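Local structure of fibronectin-binding protein BBK32 (Borrelia burgdorferi, 6N1L) at residues T42-T47 and K56-A61. The protein binds fibronectin and, through the domain described here, inhibits the classical pathway of complement, probably by binding the protease C1r. Residues are numbered along the deposited sequence; the frame is centred on the assembly and turned at random.
Sequences TQMYST and KAKEEA
M44 and A57 mark the closest backbone approach, with their CA atoms 5.2 Å apart, where helix 9-44 meets helix 51-61. The short spacing is consistent with the small side chain of A57. Its CB points at the other helix and packs between Q43 and M44. A57 CB lies 3.8 Å from Q43 CB. It also rests on the backbone N of M44. Q43 OE1, the side-chain oxygen, also comes close to this methyl.

M44 makes the largest contribution. Its CG sits between the backbone N and the carbonyl carbon (chi1 70°), and the side chain runs along helix 51-61. M44 SD lies 4.1 Å from A61 CB and also lies over K58 CA. The chain then bends at chi3 (-93°), which brings M44 CE to 3.6 Å from K58 CG. The M44 and K58 side chains cross at about a right angle. Of the K58 side chain, CB and CG touch M44, and its amine end leads away. The contact is van der Waals packing, mostly apolar.

A61 also packs on K40 and L41, and E60 OE1 forms a salt bridge with K40 NZ. Helix 51-61 thus folds back against the last turns of helix 9-44, at one end of the all-helical domain.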
loop_
_atom_site.group_PDB
_atom_site.type_symbol
_atom_site.label_atom_id
_atom_site.label_comp_id
_atom_site.label_asym_id
_atom_site.label_seq_id
_atom_site.Cartn_x
_atom_site.Cartn_y
_atom_site.Cartn_z
ATOM N N THR A 42 -4.424 -16.681 13.465
ATOM C CA THR A 42 -3.837 -17.165 14.710
ATOM C C THR A 42 -4.916 -17.591 15.697
ATOM O O THR A 42 -4.844 -18.682 16.276
ATOM C CB THR A 42 -2.947 -16.084 15.322
ATOM O OG1 THR A 42 -1.784 -15.908 14.503
ATOM C CG2 THR A 42 -2.523 -16.482 16.728
ATOM N N GLN A 43 -5.939 -16.751 15.881
ATOM C CA GLN A 43 -6.977 -17.035 16.871
ATOM C C GLN A 43 -7.723 -18.321 16.552
ATOM O O GLN A 43 -8.038 -19.106 17.455
ATOM C CB GLN A 43 -7.967 -15.867 16.955
ATOM C CG GLN A 43 -7.454 -14.664 17.716
ATOM C CD GLN A 43 -8.161 -13.390 17.314
ATOM O OE1 GLN A 43 -9.198 -13.426 16.654
ATOM N NE2 GLN A 43 -7.603 -12.264 17.702
ATOM N N MET A 44 -8.022 -18.558 15.273
ATOM C CA MET A 44 -8.863 -19.700 14.931
ATOM C C MET A 44 -8.157 -21.036 15.145
ATOM O O MET A 44 -8.833 -22.068 15.208
ATOM C CB MET A 44 -9.372 -19.571 13.488
ATOM C CG MET A 44 -8.329 -19.750 12.398
ATOM S SD MET A 44 -9.033 -19.587 10.736
ATOM C CE MET A 44 -9.407 -21.294 10.369
ATOM N N TYR A 45 -6.828 -21.049 15.281
ATOM C CA TYR A 45 -6.090 -22.257 15.640
ATOM C C TYR A 45 -5.543 -22.218 17.063
ATOM O O TYR A 45 -4.700 -23.056 17.409
ATOM C CB TYR A 45 -4.926 -22.506 14.669
ATOM C CG TYR A 45 -5.327 -22.884 13.258
ATOM C CD1 TYR A 45 -5.193 -24.191 12.801
ATOM C CD2 TYR A 45 -5.808 -21.929 12.374
ATOM C CE1 TYR A 45 -5.556 -24.538 11.504
ATOM C CE2 TYR A 45 -6.173 -22.265 11.080
ATOM C CZ TYR A 45 -6.045 -23.566 10.649
ATOM O OH TYR A 45 -6.407 -23.889 9.359
ATOM N N SER A 46 -5.991 -21.275 17.891
ATOM C CA SER A 46 -5.415 -21.096 19.216
ATOM C C SER A 46 -5.969 -22.130 20.192
ATOM O O SER A 46 -7.130 -22.542 20.106
ATOM C CB SER A 46 -5.692 -19.684 19.730
ATOM O OG SER A 46 -5.662 -19.639 21.143
ATOM N N THR A 47 -5.112 -22.572 21.113
ATOM C CA THR A 47 -5.531 -23.547 22.112
ATOM C C THR A 47 -6.125 -22.901 23.353
ATOM O O THR A 47 -6.743 -23.601 24.161
ATOM C CB THR A 47 -4.351 -24.432 22.521
ATOM O OG1 THR A 47 -3.310 -23.619 23.082
ATOM C CG2 THR A 47 -3.810 -25.190 21.315
ATOM N N LYS A 56 -15.931 -17.821 15.616
ATOM C CA LYS A 56 -16.105 -16.446 15.182
ATOM C C LYS A 56 -14.866 -15.972 14.440
ATOM O O LYS A 56 -14.971 -15.252 13.442
ATOM C CB LYS A 56 -16.411 -15.553 16.379
ATOM C CG LYS A 56 -17.864 -15.651 16.826
ATOM C CD LYS A 56 -18.789 -15.730 15.602
ATOM C CE LYS A 56 -20.068 -14.925 15.799
ATOM N NZ LYS A 56 -20.964 -15.534 16.828
ATOM N N ALA A 57 -13.685 -16.416 14.886
ATOM C CA ALA A 57 -12.439 -16.010 14.239
ATOM C C ALA A 57 -12.305 -16.632 12.853
ATOM O O ALA A 57 -11.825 -15.984 11.914
ATOM C CB ALA A 57 -11.250 -16.388 15.122
ATOM N N LYS A 58 -12.736 -17.880 12.700
ATOM C CA LYS A 58 -12.723 -18.515 11.388
ATOM C C LYS A 58 -13.649 -17.788 10.413
ATOM O O LYS A 58 -13.278 -17.549 9.258
ATOM C CB LYS A 58 -13.115 -19.985 11.540
ATOM C CG LYS A 58 -13.014 -20.813 10.274
ATOM C CD LYS A 58 -13.655 -22.184 10.460
ATOM C CE LYS A 58 -15.048 -22.039 11.039
ATOM N NZ LYS A 58 -15.425 -23.211 11.890
ATOM N N GLU A 59 -14.864 -17.440 10.858
ATOM C CA GLU A 59 -15.750 -16.614 10.040
ATOM C C GLU A 59 -15.081 -15.305 9.655
ATOM O O GLU A 59 -15.153 -14.876 8.500
ATOM C CB GLU A 59 -17.050 -16.321 10.780
ATOM C CG GLU A 59 -18.033 -17.463 10.748
ATOM C CD GLU A 59 -19.261 -17.165 11.574
ATOM O OE1 GLU A 59 -19.552 -15.966 11.792
ATOM O OE2 GLU A 59 -19.924 -18.134 12.016
ATOM N N GLU A 60 -14.439 -14.647 10.623
ATOM C CA GLU A 60 -13.828 -13.354 10.336
ATOM C C GLU A 60 -12.658 -13.496 9.372
ATOM O O GLU A 60 -12.477 -12.649 8.492
ATOM C CB GLU A 60 -13.391 -12.681 11.636
ATOM C CG GLU A 60 -14.548 -12.040 12.391
ATOM C CD GLU A 60 -14.305 -11.986 13.881
ATOM O OE1 GLU A 60 -13.150 -12.226 14.296
ATOM O OE2 GLU A 60 -15.272 -11.706 14.635
ATOM N N ALA A 61 -11.863 -14.560 9.508
ATOM C CA ALA A 61 -10.756 -14.766 8.575
ATOM C C ALA A 61 -11.270 -14.984 7.159
ATOM O O ALA A 61 -10.607 -14.601 6.189
ATOM C CB ALA A 61 -9.893 -15.951 9.023
#